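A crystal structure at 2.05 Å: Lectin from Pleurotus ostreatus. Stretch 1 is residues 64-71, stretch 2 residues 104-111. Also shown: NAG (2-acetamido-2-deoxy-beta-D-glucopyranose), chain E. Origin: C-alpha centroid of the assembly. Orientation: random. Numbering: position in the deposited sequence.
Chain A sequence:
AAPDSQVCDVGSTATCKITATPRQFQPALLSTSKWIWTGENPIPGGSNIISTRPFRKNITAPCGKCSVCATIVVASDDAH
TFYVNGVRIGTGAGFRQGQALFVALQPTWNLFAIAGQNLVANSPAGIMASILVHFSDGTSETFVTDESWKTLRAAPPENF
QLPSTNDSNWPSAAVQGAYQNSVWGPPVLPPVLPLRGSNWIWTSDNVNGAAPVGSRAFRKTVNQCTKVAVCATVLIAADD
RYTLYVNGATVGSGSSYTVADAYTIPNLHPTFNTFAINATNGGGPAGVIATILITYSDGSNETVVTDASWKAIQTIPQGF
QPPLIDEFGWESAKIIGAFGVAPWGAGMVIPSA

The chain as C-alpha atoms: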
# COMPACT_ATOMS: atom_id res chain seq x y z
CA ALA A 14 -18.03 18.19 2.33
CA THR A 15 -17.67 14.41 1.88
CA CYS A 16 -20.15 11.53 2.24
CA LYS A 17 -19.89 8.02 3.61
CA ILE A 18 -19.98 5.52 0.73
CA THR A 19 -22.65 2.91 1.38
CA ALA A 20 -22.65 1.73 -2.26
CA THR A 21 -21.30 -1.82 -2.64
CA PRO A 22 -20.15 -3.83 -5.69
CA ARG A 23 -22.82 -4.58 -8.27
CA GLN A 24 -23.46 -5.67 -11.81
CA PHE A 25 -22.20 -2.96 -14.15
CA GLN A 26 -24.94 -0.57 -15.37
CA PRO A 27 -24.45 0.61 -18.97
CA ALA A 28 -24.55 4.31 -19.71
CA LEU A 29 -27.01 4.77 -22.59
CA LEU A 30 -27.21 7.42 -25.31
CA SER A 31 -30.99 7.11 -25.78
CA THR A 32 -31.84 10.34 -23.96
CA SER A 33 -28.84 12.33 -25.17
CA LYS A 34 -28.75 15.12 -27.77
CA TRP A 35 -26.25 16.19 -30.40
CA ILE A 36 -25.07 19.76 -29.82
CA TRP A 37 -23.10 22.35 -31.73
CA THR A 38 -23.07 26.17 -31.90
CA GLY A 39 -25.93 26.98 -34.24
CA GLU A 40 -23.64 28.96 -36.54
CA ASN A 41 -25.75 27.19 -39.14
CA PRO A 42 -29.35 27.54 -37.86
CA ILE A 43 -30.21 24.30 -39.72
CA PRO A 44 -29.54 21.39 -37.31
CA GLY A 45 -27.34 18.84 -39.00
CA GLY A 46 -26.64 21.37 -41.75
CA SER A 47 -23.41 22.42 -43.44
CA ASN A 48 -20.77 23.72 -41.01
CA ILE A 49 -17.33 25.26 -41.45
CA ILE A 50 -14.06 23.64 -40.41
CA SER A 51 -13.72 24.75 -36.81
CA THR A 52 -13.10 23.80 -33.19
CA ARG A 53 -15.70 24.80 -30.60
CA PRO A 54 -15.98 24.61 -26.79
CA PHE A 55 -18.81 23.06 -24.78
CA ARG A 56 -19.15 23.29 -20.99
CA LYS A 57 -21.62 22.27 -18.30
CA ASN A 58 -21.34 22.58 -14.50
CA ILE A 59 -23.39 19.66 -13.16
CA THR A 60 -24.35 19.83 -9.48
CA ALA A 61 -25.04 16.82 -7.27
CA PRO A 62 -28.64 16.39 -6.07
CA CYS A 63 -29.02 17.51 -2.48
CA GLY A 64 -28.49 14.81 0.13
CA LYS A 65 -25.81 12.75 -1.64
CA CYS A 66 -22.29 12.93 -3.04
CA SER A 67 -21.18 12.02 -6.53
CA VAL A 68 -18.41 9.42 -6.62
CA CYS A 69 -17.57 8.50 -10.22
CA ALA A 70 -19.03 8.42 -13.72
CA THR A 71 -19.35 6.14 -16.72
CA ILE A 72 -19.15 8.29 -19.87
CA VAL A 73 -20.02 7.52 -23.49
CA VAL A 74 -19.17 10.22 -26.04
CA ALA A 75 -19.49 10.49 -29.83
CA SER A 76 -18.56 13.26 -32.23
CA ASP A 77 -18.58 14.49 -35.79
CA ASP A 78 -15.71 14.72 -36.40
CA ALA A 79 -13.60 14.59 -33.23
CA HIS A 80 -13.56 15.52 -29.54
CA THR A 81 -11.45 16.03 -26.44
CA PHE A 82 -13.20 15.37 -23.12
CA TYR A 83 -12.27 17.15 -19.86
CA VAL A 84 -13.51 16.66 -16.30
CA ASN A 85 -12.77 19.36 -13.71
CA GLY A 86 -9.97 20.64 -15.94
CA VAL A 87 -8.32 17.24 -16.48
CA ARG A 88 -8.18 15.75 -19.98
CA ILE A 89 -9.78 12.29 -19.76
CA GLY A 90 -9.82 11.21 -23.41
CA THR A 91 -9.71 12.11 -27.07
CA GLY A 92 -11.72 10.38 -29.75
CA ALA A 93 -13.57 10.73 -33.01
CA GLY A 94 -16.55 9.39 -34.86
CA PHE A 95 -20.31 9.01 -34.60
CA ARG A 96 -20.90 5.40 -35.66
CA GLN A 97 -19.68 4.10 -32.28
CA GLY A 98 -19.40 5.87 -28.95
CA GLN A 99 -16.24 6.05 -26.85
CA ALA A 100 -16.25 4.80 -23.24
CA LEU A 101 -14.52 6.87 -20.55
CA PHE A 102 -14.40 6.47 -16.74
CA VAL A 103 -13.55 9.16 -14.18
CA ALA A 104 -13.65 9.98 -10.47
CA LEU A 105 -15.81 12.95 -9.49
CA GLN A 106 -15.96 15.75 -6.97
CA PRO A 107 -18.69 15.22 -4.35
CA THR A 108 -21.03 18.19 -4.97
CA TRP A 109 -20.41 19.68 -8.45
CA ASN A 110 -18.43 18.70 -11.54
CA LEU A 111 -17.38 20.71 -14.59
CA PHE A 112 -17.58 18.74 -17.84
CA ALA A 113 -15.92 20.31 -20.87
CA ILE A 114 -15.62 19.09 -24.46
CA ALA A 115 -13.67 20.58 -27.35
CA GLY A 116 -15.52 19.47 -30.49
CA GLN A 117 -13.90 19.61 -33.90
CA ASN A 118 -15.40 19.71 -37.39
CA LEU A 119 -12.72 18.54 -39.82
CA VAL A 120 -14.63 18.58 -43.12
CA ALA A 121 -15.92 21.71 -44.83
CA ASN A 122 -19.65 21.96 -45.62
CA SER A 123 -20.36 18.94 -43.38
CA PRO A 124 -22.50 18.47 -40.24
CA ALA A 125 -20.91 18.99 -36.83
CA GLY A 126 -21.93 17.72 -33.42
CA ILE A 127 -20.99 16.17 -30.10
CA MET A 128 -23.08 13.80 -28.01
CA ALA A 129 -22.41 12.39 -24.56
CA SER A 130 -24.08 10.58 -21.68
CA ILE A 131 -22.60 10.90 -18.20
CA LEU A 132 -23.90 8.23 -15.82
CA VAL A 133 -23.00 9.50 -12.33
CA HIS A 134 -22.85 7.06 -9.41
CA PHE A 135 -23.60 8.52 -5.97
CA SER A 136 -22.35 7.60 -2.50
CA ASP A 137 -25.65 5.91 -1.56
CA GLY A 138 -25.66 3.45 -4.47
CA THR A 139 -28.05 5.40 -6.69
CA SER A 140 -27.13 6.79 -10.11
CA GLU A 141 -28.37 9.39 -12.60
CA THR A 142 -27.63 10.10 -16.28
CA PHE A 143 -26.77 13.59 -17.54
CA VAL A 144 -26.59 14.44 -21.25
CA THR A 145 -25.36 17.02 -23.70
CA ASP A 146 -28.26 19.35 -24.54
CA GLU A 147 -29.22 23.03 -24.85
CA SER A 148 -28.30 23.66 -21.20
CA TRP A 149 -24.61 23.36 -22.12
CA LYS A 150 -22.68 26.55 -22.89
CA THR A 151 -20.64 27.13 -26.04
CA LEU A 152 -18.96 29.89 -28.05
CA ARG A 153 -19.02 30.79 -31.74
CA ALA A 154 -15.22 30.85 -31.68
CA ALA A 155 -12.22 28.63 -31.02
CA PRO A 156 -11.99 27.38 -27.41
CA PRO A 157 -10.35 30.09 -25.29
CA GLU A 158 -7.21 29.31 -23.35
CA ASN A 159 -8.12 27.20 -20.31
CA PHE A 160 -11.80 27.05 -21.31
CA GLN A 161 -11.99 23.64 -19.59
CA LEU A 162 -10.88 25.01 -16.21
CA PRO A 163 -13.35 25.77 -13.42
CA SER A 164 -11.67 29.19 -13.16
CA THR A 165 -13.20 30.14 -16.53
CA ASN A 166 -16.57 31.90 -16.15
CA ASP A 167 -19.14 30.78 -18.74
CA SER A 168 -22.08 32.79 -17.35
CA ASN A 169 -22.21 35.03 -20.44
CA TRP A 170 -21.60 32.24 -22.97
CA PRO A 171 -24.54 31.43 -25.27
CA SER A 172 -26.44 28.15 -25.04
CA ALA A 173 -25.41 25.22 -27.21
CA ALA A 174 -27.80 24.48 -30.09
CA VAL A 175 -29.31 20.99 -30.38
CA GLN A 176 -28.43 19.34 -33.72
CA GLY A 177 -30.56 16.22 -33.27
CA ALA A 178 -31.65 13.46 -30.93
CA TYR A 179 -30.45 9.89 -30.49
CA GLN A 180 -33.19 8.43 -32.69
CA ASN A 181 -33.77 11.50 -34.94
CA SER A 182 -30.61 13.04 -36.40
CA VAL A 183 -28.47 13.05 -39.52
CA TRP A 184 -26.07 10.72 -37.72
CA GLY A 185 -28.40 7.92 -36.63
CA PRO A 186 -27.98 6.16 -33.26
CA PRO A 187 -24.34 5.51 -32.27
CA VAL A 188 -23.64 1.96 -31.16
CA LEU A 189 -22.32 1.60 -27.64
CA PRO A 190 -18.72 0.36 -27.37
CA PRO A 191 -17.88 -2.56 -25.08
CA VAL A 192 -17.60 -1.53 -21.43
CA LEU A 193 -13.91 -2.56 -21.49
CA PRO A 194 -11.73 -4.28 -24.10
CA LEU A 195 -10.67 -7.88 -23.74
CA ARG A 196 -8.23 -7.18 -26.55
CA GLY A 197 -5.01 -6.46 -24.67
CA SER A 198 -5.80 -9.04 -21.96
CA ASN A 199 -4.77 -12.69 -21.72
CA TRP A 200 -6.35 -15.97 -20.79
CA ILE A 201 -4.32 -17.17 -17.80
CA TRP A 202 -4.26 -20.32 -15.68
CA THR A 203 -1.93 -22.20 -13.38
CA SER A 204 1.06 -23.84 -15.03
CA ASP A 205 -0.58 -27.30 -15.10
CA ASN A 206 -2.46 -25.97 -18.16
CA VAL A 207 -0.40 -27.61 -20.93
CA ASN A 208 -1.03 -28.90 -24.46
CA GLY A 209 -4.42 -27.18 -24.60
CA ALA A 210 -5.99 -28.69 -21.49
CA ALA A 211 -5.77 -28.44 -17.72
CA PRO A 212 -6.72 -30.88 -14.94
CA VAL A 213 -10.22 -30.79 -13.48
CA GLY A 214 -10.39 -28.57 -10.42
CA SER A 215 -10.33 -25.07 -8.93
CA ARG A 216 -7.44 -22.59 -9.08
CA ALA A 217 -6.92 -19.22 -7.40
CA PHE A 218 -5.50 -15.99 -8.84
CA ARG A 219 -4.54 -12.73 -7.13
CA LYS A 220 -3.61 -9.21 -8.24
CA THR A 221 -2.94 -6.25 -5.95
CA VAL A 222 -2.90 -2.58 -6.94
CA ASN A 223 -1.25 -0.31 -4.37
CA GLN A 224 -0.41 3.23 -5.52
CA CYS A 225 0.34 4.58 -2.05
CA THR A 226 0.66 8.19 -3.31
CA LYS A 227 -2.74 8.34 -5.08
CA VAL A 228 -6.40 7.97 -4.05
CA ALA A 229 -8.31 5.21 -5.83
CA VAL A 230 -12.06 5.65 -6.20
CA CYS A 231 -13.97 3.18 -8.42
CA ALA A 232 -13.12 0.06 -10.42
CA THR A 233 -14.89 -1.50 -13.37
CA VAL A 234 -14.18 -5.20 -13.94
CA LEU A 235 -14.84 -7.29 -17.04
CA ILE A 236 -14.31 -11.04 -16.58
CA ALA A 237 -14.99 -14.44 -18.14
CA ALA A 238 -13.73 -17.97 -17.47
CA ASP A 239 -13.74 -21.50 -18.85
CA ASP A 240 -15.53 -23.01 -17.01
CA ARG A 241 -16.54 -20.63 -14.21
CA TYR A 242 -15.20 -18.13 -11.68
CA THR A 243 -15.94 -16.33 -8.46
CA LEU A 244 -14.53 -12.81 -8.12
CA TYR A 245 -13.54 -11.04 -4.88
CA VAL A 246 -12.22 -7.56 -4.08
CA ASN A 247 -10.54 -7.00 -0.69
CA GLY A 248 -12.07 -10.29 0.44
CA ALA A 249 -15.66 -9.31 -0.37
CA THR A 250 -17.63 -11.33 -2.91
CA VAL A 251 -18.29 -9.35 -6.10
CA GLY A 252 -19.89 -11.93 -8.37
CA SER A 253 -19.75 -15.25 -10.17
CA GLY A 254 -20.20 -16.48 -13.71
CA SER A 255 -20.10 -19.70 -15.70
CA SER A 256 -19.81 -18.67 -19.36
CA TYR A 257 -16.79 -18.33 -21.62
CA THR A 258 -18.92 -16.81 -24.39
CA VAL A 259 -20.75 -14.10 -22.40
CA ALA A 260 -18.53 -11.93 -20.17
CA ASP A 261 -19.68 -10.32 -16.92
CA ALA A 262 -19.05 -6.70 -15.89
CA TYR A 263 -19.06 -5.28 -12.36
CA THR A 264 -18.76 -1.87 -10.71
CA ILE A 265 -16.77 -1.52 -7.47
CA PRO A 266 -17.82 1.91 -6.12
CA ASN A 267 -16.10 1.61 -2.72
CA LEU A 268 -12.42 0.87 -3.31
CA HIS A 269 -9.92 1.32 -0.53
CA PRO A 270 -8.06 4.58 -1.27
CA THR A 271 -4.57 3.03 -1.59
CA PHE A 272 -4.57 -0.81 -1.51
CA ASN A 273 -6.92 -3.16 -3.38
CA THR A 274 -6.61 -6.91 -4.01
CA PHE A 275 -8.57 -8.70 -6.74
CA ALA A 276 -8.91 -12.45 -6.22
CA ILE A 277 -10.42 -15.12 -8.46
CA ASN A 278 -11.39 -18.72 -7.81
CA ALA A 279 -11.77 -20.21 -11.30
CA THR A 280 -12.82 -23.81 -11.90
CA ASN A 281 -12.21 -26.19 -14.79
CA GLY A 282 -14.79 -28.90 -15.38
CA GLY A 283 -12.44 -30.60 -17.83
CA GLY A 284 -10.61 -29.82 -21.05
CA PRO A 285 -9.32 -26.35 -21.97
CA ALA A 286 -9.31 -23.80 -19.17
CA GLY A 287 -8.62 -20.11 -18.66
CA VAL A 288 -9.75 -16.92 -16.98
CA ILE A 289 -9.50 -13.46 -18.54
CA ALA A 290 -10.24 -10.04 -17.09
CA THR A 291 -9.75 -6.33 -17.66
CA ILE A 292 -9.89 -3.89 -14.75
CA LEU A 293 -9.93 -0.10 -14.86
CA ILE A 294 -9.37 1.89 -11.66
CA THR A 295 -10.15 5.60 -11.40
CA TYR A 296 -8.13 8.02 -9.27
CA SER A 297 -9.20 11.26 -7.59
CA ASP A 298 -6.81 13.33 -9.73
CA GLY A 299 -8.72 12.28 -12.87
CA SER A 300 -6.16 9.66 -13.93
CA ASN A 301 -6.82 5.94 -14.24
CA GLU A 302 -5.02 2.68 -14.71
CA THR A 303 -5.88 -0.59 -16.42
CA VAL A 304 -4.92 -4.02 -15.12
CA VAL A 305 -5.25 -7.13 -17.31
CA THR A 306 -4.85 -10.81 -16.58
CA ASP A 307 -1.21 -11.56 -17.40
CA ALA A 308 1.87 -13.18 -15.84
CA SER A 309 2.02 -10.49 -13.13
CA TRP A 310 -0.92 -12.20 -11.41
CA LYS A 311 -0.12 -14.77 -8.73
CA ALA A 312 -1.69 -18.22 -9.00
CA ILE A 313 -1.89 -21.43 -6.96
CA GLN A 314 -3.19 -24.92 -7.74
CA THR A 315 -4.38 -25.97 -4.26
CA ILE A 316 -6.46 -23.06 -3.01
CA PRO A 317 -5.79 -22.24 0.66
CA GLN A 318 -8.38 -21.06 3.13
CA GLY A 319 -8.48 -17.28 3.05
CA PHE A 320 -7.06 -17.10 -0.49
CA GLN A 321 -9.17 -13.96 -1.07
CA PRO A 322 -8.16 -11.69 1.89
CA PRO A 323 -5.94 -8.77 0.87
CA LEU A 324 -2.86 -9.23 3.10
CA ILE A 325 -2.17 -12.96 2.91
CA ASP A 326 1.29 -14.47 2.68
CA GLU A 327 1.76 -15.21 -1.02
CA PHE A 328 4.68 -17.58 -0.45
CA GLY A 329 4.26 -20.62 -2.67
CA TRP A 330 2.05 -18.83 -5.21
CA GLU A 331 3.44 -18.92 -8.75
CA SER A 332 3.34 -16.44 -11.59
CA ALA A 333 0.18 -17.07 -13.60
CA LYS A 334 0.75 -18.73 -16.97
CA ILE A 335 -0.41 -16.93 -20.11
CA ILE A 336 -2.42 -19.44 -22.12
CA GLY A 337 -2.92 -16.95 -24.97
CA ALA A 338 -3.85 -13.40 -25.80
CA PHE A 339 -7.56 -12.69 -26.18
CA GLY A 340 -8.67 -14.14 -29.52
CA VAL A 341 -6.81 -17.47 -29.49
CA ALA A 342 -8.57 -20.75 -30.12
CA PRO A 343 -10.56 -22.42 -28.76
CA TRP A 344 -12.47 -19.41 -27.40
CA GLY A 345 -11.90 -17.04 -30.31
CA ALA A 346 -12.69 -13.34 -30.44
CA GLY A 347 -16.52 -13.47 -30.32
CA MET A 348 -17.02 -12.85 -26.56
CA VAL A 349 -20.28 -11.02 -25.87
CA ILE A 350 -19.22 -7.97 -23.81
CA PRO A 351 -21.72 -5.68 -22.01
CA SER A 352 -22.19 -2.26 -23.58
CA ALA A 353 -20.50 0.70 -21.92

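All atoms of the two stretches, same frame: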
# COMPACT_ATOMS: atom_id res chain seq x y z
N GLY A 64 -28.40 15.99 -0.70
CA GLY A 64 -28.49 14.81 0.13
C GLY A 64 -27.52 13.70 -0.20
O GLY A 64 -27.46 12.71 0.55
N LYS A 65 -26.75 13.81 -1.28
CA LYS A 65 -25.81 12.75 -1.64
C LYS A 65 -24.61 13.35 -2.36
O LYS A 65 -24.64 14.49 -2.83
CB LYS A 65 -26.47 11.69 -2.52
CG LYS A 65 -27.23 12.25 -3.70
CD LYS A 65 -27.69 11.15 -4.61
CE LYS A 65 -29.19 11.10 -4.77
NZ LYS A 65 -29.53 10.35 -6.00
N CYS A 66 -23.56 12.54 -2.43
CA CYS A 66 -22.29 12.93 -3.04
C CYS A 66 -22.07 12.10 -4.30
O CYS A 66 -22.30 10.89 -4.30
CB CYS A 66 -21.11 12.70 -2.09
SG CYS A 66 -21.04 13.79 -0.65
N SER A 67 -21.60 12.75 -5.35
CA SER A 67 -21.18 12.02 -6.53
C SER A 67 -19.82 11.39 -6.28
O SER A 67 -18.98 11.95 -5.57
CB SER A 67 -21.14 12.93 -7.75
OG SER A 67 -20.51 14.16 -7.43
N VAL A 68 -19.62 10.20 -6.84
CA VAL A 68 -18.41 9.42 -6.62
C VAL A 68 -17.61 9.25 -7.91
O VAL A 68 -16.42 9.55 -7.96
CB VAL A 68 -18.76 8.04 -6.00
CG1 VAL A 68 -17.49 7.18 -5.86
CG2 VAL A 68 -19.45 8.23 -4.65
N CYS A 69 -18.26 8.76 -8.96
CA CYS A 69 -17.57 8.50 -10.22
C CYS A 69 -18.61 8.43 -11.32
O CYS A 69 -19.82 8.44 -11.05
CB CYS A 69 -16.75 7.20 -10.14
SG CYS A 69 -17.70 5.74 -9.65
N ALA A 70 -18.14 8.38 -12.57
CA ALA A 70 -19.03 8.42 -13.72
C ALA A 70 -18.57 7.46 -14.80
O ALA A 70 -17.37 7.30 -15.02
CB ALA A 70 -19.12 9.82 -14.35
N THR A 71 -19.55 6.85 -15.47
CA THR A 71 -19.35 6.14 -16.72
C THR A 71 -19.78 7.07 -17.85
O THR A 71 -20.91 7.58 -17.83
CB THR A 71 -20.16 4.85 -16.75
OG1 THR A 71 -19.73 3.99 -15.69
CG2 THR A 71 -20.01 4.15 -18.09
N ALA A 104 -13.24 9.59 -11.82
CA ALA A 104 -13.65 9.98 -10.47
C ALA A 104 -14.21 11.40 -10.47
O ALA A 104 -13.85 12.23 -11.30
CB ALA A 104 -12.46 9.90 -9.50
N LEU A 105 -15.09 11.68 -9.51
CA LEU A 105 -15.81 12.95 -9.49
C LEU A 105 -15.61 13.66 -8.16
O LEU A 105 -15.29 13.04 -7.14
CB LEU A 105 -17.31 12.74 -9.73
CG LEU A 105 -17.67 12.18 -11.11
CD1 LEU A 105 -19.18 12.03 -11.21
CD2 LEU A 105 -17.13 13.11 -12.20
N GLN A 106 -15.82 14.98 -8.19
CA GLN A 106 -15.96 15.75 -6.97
C GLN A 106 -17.33 15.48 -6.34
O GLN A 106 -18.29 15.15 -7.04
CB GLN A 106 -15.79 17.24 -7.26
CG GLN A 106 -14.38 17.62 -7.69
CD GLN A 106 -14.31 18.98 -8.36
OE1 GLN A 106 -15.33 19.65 -8.55
NE2 GLN A 106 -13.11 19.39 -8.72
N PRO A 107 -17.45 15.63 -5.02
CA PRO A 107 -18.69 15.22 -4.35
C PRO A 107 -19.92 16.06 -4.68
O PRO A 107 -21.02 15.50 -4.74
CB PRO A 107 -18.34 15.31 -2.86
CG PRO A 107 -17.12 16.18 -2.80
CD PRO A 107 -16.36 15.89 -4.05
N THR A 108 -19.81 17.38 -4.88
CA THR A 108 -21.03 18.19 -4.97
C THR A 108 -21.27 18.85 -6.33
O THR A 108 -22.43 19.16 -6.65
CB THR A 108 -21.04 19.27 -3.88
OG1 THR A 108 -19.96 20.18 -4.09
CG2 THR A 108 -20.90 18.63 -2.50
N TRP A 109 -20.23 19.13 -7.11
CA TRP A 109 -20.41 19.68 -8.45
C TRP A 109 -19.24 19.23 -9.31
O TRP A 109 -18.15 18.97 -8.79
CB TRP A 109 -20.51 21.22 -8.45
CG TRP A 109 -19.28 21.94 -7.93
CD1 TRP A 109 -19.08 22.41 -6.67
CD2 TRP A 109 -18.09 22.28 -8.67
NE1 TRP A 109 -17.85 23.01 -6.57
CE2 TRP A 109 -17.22 22.95 -7.78
CE3 TRP A 109 -17.68 22.08 -10.00
CZ2 TRP A 109 -15.96 23.41 -8.17
CZ3 TRP A 109 -16.41 22.54 -10.38
CH2 TRP A 109 -15.57 23.21 -9.47
N ASN A 110 -19.48 19.13 -10.62
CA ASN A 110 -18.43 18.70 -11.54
C ASN A 110 -18.55 19.46 -12.85
O ASN A 110 -19.65 19.57 -13.41
CB ASN A 110 -18.50 17.19 -11.78
CG ASN A 110 -18.13 16.40 -10.54
OD1 ASN A 110 -16.95 16.23 -10.23
ND2 ASN A 110 -19.13 15.94 -9.79
N LEU A 111 -17.42 19.97 -13.34
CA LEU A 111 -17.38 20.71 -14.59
C LEU A 111 -16.96 19.77 -15.72
O LEU A 111 -15.83 19.28 -15.74
CB LEU A 111 -16.40 21.88 -14.50
CG LEU A 111 -16.29 22.64 -15.82
CD1 LEU A 111 -17.60 23.40 -16.12
CD2 LEU A 111 -15.10 23.59 -15.78
C1 NAG E . -20.79 24.84 -10.01
C2 NAG E . -19.67 25.84 -9.73
C3 NAG E . -19.37 25.91 -8.23
C4 NAG E . -20.63 26.19 -7.42
C5 NAG E . -21.70 25.17 -7.80
C6 NAG E . -23.03 25.42 -7.13
C7 NAG E . -18.11 26.15 -11.59
C8 NAG E . -16.85 25.67 -12.26
N2 NAG E . -18.48 25.50 -10.49
O3 NAG E . -18.40 26.94 -8.02
O5 NAG E . -21.94 25.18 -9.22
O6 NAG E . -23.74 26.47 -7.78
O7 NAG E . -18.77 27.08 -12.05
O HOH W 1 -16.65 12.30 -4.47
O HOH W 2 -14.96 10.46 -5.75

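The most unusual feature of this contact is a very short hydrogen bond from a serine side chain to a backbone carbonyl: Ser-67 OG donates to Gln-106 O across 2.5 Å. The CA-to-CB bond of Ser-67 points toward the second stretch, and its p rotamer (chi1 45°) brings the hydroxyl up against the loop that precedes the strand beginning at Trp-109. The same carbonyl also receives a hydrogen bond from within its own stretch, Asn-110 ND2 to Gln-106 O at 3.0 Å, so two donors converge on one acceptor. Asn-110 answers with its other amide atom, Asn-110 OD1 accepting from Gln-106 N at 2.6 Å. With both backbone polar groups of Gln-106 held by one side chain, the turn through Pro-107 and Thr-108 is braced from inside, and Ser-67 ties that braced turn to the neighbouring stretch.

The backbone of Ser-67 adds a second link to the same turn. Ser-67 N donates to Pro-107 O at 2.9 Å with an angle of 159°, and Cys-66 CA lies 3.3 Å from that oxygen in a CA-H...O contact. A further contact of this kind runs the other way, from Pro-107 CA to Ser-67 O at 3.5 Å, and is nearly linear at the hydrogen (170°). Alongside, Cys-66 SG packs 3.8 Å from Pro-107 CB; the cysteine is itself covalently bonded elsewhere in the structure.

Farther along, the two stretches run antiparallel where they pair. Leu-105 N donates to Val-68 O at 3.0 Å, and Cys-69 and Ala-104 form a non-hydrogen-bonded bridge pair, their CA atoms 4.2 Å apart and their side chains on the same face of the sheet. Between this bridge and the turn, where direct backbone pairing is incomplete, two waters fill in. One donates to Ser-67 O at 2.6 Å and to Leu-105 O at 3.1 Å; the other lies 2.8 Å from Val-68 O and 2.9 Å from Leu-105 O, again as donor. Each has more acceptors within reach than protons to give, so these bonds need not all be made at once.

Leu-105 supplies the main apolar component. Its CA-to-CB bond points toward the first stretch, and the extended m,t side chain lays Leu-105 CD1 3.8 Å from Ala-70 CB, 4.1 Å from Ser-67 CB and 3.6 Å from Cys-69 C.

The CA-to-CB bond of Trp-109 points away from the first stretch, and its ring meets the sugar: NAG N2 lies over one face of its ring, 3.5 Å from Trp-109 CE3.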